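Long-range contact in putative glyoxalase superfamily protein (Ralstonia eutropha, PDB 3IUZ), which probably acts as an iron(II)-dependent dioxygenase of the 2-oxoadipate dioxygenase/decarboxylase family, converting 2-oxoadipate to 2-hydroxyglutarate: residues D92-P97 with T164-P170. Where two conformers were deposited one is given. Residues are numbered along the deposited sequence.
Sequences DNGALP and TGNSADP
Two irregular loops run side by side in the same direction, Gly-94 facing Gly-165 (CA–CA 4.3 Å) and Leu-96 facing Asp-169 (4.9 Å). Asp-92 O lies 2.8 Å from Thr-164 OG1, whose p rotamer (chi1 63°) puts the hydroxyl within reach of both this carbonyl and Val-160 O in the preceding helical turn; Gly-165 CA adds a CA-H...O contact to Asp-92 O at 3.4 Å. A water 2.7 Å from Asp-92 OD1 reaches weakly to Gly-165 O (3.4 Å). Asn-93 opens a type II' beta turn closed by Leu-96 N to Asn-93 O (3.1 Å), and its ND2 makes weak bonds to Leu-96 O and Pro-97 O, both 3.1 Å. Gly-94, at phi/psi 62/-132, presses its CA to 3.2 Å from Gly-165 O; a side chain here would collide with Ser-167 N. Ala-95 N donates to Ser-167 O (2.8 Å, 169°), the central backbone link. Opposite, Thr-164 to Ser-167 form a type I turn, with Ser-167 N (3.0 Å) and Ser-167 OG (2.7 Å, chi1 m) both donating to Thr-164 O. A second water joins Ala-95 O (2.6 Å) to Asp-169 OD2 (2.7 Å), while Asp-169 OD1 forms a salt bridge with Arg-105. Leu-96, in the t,p rotamer, sets CD1 3.7 Å from Pro-170 CD, its side chain also touching Ala-102 and Arg-105 of helix 101-110. Pro-97 CD approaches Asp-169 OD2 to 4.2 Å. This is loop-to-loop packing of two beta turns, joining the connection from strand 80-87 to helix 101-110 with the linker between helices 154-164 and 173-185.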
loop_
_atom_site.group_PDB
_atom_site.type_symbol
_atom_site.label_atom_id
_atom_site.label_comp_id
_atom_site.label_asym_id
_atom_site.label_seq_id
_atom_site.Cartn_x
_atom_site.Cartn_y
_atom_site.Cartn_z
ATOM N N ASP A 92 20.912 1.871 -9.428
ATOM C CA ASP A 92 21.109 0.437 -9.637
ATOM C C ASP A 92 19.858 -0.322 -9.220
ATOM O O ASP A 92 19.822 -0.954 -8.167
ATOM C CB ASP A 92 22.328 -0.030 -8.874
ATOM C CG ASP A 92 22.835 -1.391 -9.332
ATOM O OD1 ASP A 92 22.305 -1.961 -10.314
ATOM O OD2 ASP A 92 23.787 -1.875 -8.683
ATOM N N ASN A 93 18.819 -0.209 -10.038
ATOM C CA ASN A 93 17.466 -0.670 -9.672
ATOM C C ASN A 93 16.945 -1.669 -10.671
ATOM O O ASN A 93 15.743 -1.873 -10.782
ATOM C CB ASN A 93 16.503 0.508 -9.566
ATOM C CG ASN A 93 15.456 0.326 -8.470
ATOM O OD1 ASN A 93 15.705 -0.337 -7.477
ATOM N ND2 ASN A 93 14.272 0.914 -8.658
ATOM N N GLY A 94 17.848 -2.293 -11.434
ATOM C CA GLY A 94 17.437 -3.289 -12.420
ATOM C C GLY A 94 16.535 -2.694 -13.482
ATOM O O GLY A 94 16.822 -1.656 -14.019
ATOM N N ALA A 95 15.421 -3.339 -13.769
ATOM C CA ALA A 95 14.456 -2.846 -14.758
ATOM C C ALA A 95 13.383 -1.917 -14.200
ATOM O O ALA A 95 12.495 -1.480 -14.941
ATOM C CB ALA A 95 13.807 -4.019 -15.458
ATOM N N LEU A 96 13.459 -1.617 -12.895
ATOM C CA LEU A 96 12.450 -0.884 -12.170
ATOM C C LEU A 96 12.813 0.593 -12.121
ATOM O O LEU A 96 13.948 0.930 -11.747
ATOM C CB LEU A 96 12.332 -1.435 -10.732
ATOM C CG LEU A 96 11.086 -1.050 -9.899
ATOM C CD1 LEU A 96 9.819 -1.595 -10.563
ATOM C CD2 LEU A 96 11.359 -1.616 -8.472
ATOM N N PRO A 97 11.897 1.473 -12.584
ATOM C CA PRO A 97 12.171 2.894 -12.419
ATOM C C PRO A 97 12.525 3.223 -10.956
ATOM O O PRO A 97 12.080 2.558 -10.014
ATOM C CB PRO A 97 10.854 3.587 -12.827
ATOM C CG PRO A 97 10.131 2.551 -13.713
ATOM C CD PRO A 97 10.565 1.213 -13.152
ATOM N N THR A 164 18.799 -4.638 -5.025
ATOM C CA THR A 164 17.850 -4.043 -5.974
ATOM C C THR A 164 18.243 -4.139 -7.458
ATOM O O THR A 164 17.376 -4.001 -8.323
ATOM C CB THR A 164 17.537 -2.554 -5.638
ATOM O OG1 THR A 164 18.727 -1.765 -5.747
ATOM C CG2 THR A 164 16.923 -2.415 -4.221
ATOM N N GLY A 165 19.520 -4.398 -7.764
ATOM C CA GLY A 165 20.013 -4.245 -9.125
ATOM C C GLY A 165 19.533 -5.315 -10.102
ATOM O O GLY A 165 19.777 -5.234 -11.290
ATOM N N ASN A 166 18.797 -6.288 -9.605
ATOM C CA ASN A 166 18.210 -7.325 -10.458
ATOM C C ASN A 166 16.692 -7.193 -10.567
ATOM O O ASN A 166 16.033 -8.083 -11.099
ATOM C CB ASN A 166 18.589 -8.736 -9.925
ATOM C CG ASN A 166 18.071 -9.001 -8.474
ATOM O OD1 ASN A 166 16.950 -8.591 -8.097
ATOM N ND2 ASN A 166 18.884 -9.696 -7.677
ATOM N N SER A 167 16.122 -6.108 -10.055
ATOM C CA SER A 167 14.675 -5.996 -10.008
ATOM C C SER A 167 14.015 -6.163 -11.361
ATOM O O SER A 167 14.532 -5.673 -12.411
ATOM C CB SER A 167 14.223 -4.664 -9.449
ATOM O OG SER A 167 14.699 -4.448 -8.152
ATOM N N ALA A 168 12.865 -6.817 -11.338
ATOM C CA ALA A 168 12.006 -6.897 -12.531
ATOM C C ALA A 168 11.156 -5.634 -12.607
ATOM O O ALA A 168 10.979 -4.937 -11.592
ATOM C CB ALA A 168 11.102 -8.122 -12.497
ATOM N N ASP A 169 10.676 -5.327 -13.821
ATOM C CA ASP A 169 9.591 -4.355 -13.989
ATOM C C ASP A 169 8.269 -5.084 -14.118
ATOM O O ASP A 169 7.983 -5.755 -15.140
ATOM C CB ASP A 169 9.836 -3.432 -15.189
ATOM C CG ASP A 169 8.779 -2.313 -15.296
ATOM O OD1 ASP A 169 7.758 -2.386 -14.577
ATOM O OD2 ASP A 169 8.995 -1.348 -16.083
ATOM N N PRO A 170 7.430 -5.002 -13.073
ATOM C CA PRO A 170 6.148 -5.707 -13.123
ATOM C C PRO A 170 5.057 -5.087 -13.995
ATOM O O PRO A 170 4.039 -5.729 -14.252
ATOM C CB PRO A 170 5.701 -5.644 -11.657
ATOM C CG PRO A 170 6.162 -4.261 -11.272
ATOM C CD PRO A 170 7.516 -4.151 -11.870
HETATM O O HOH W 1 23.058 -4.376 -11.214
HETATM O O HOH W 2 11.417 -1.208 -17.241
#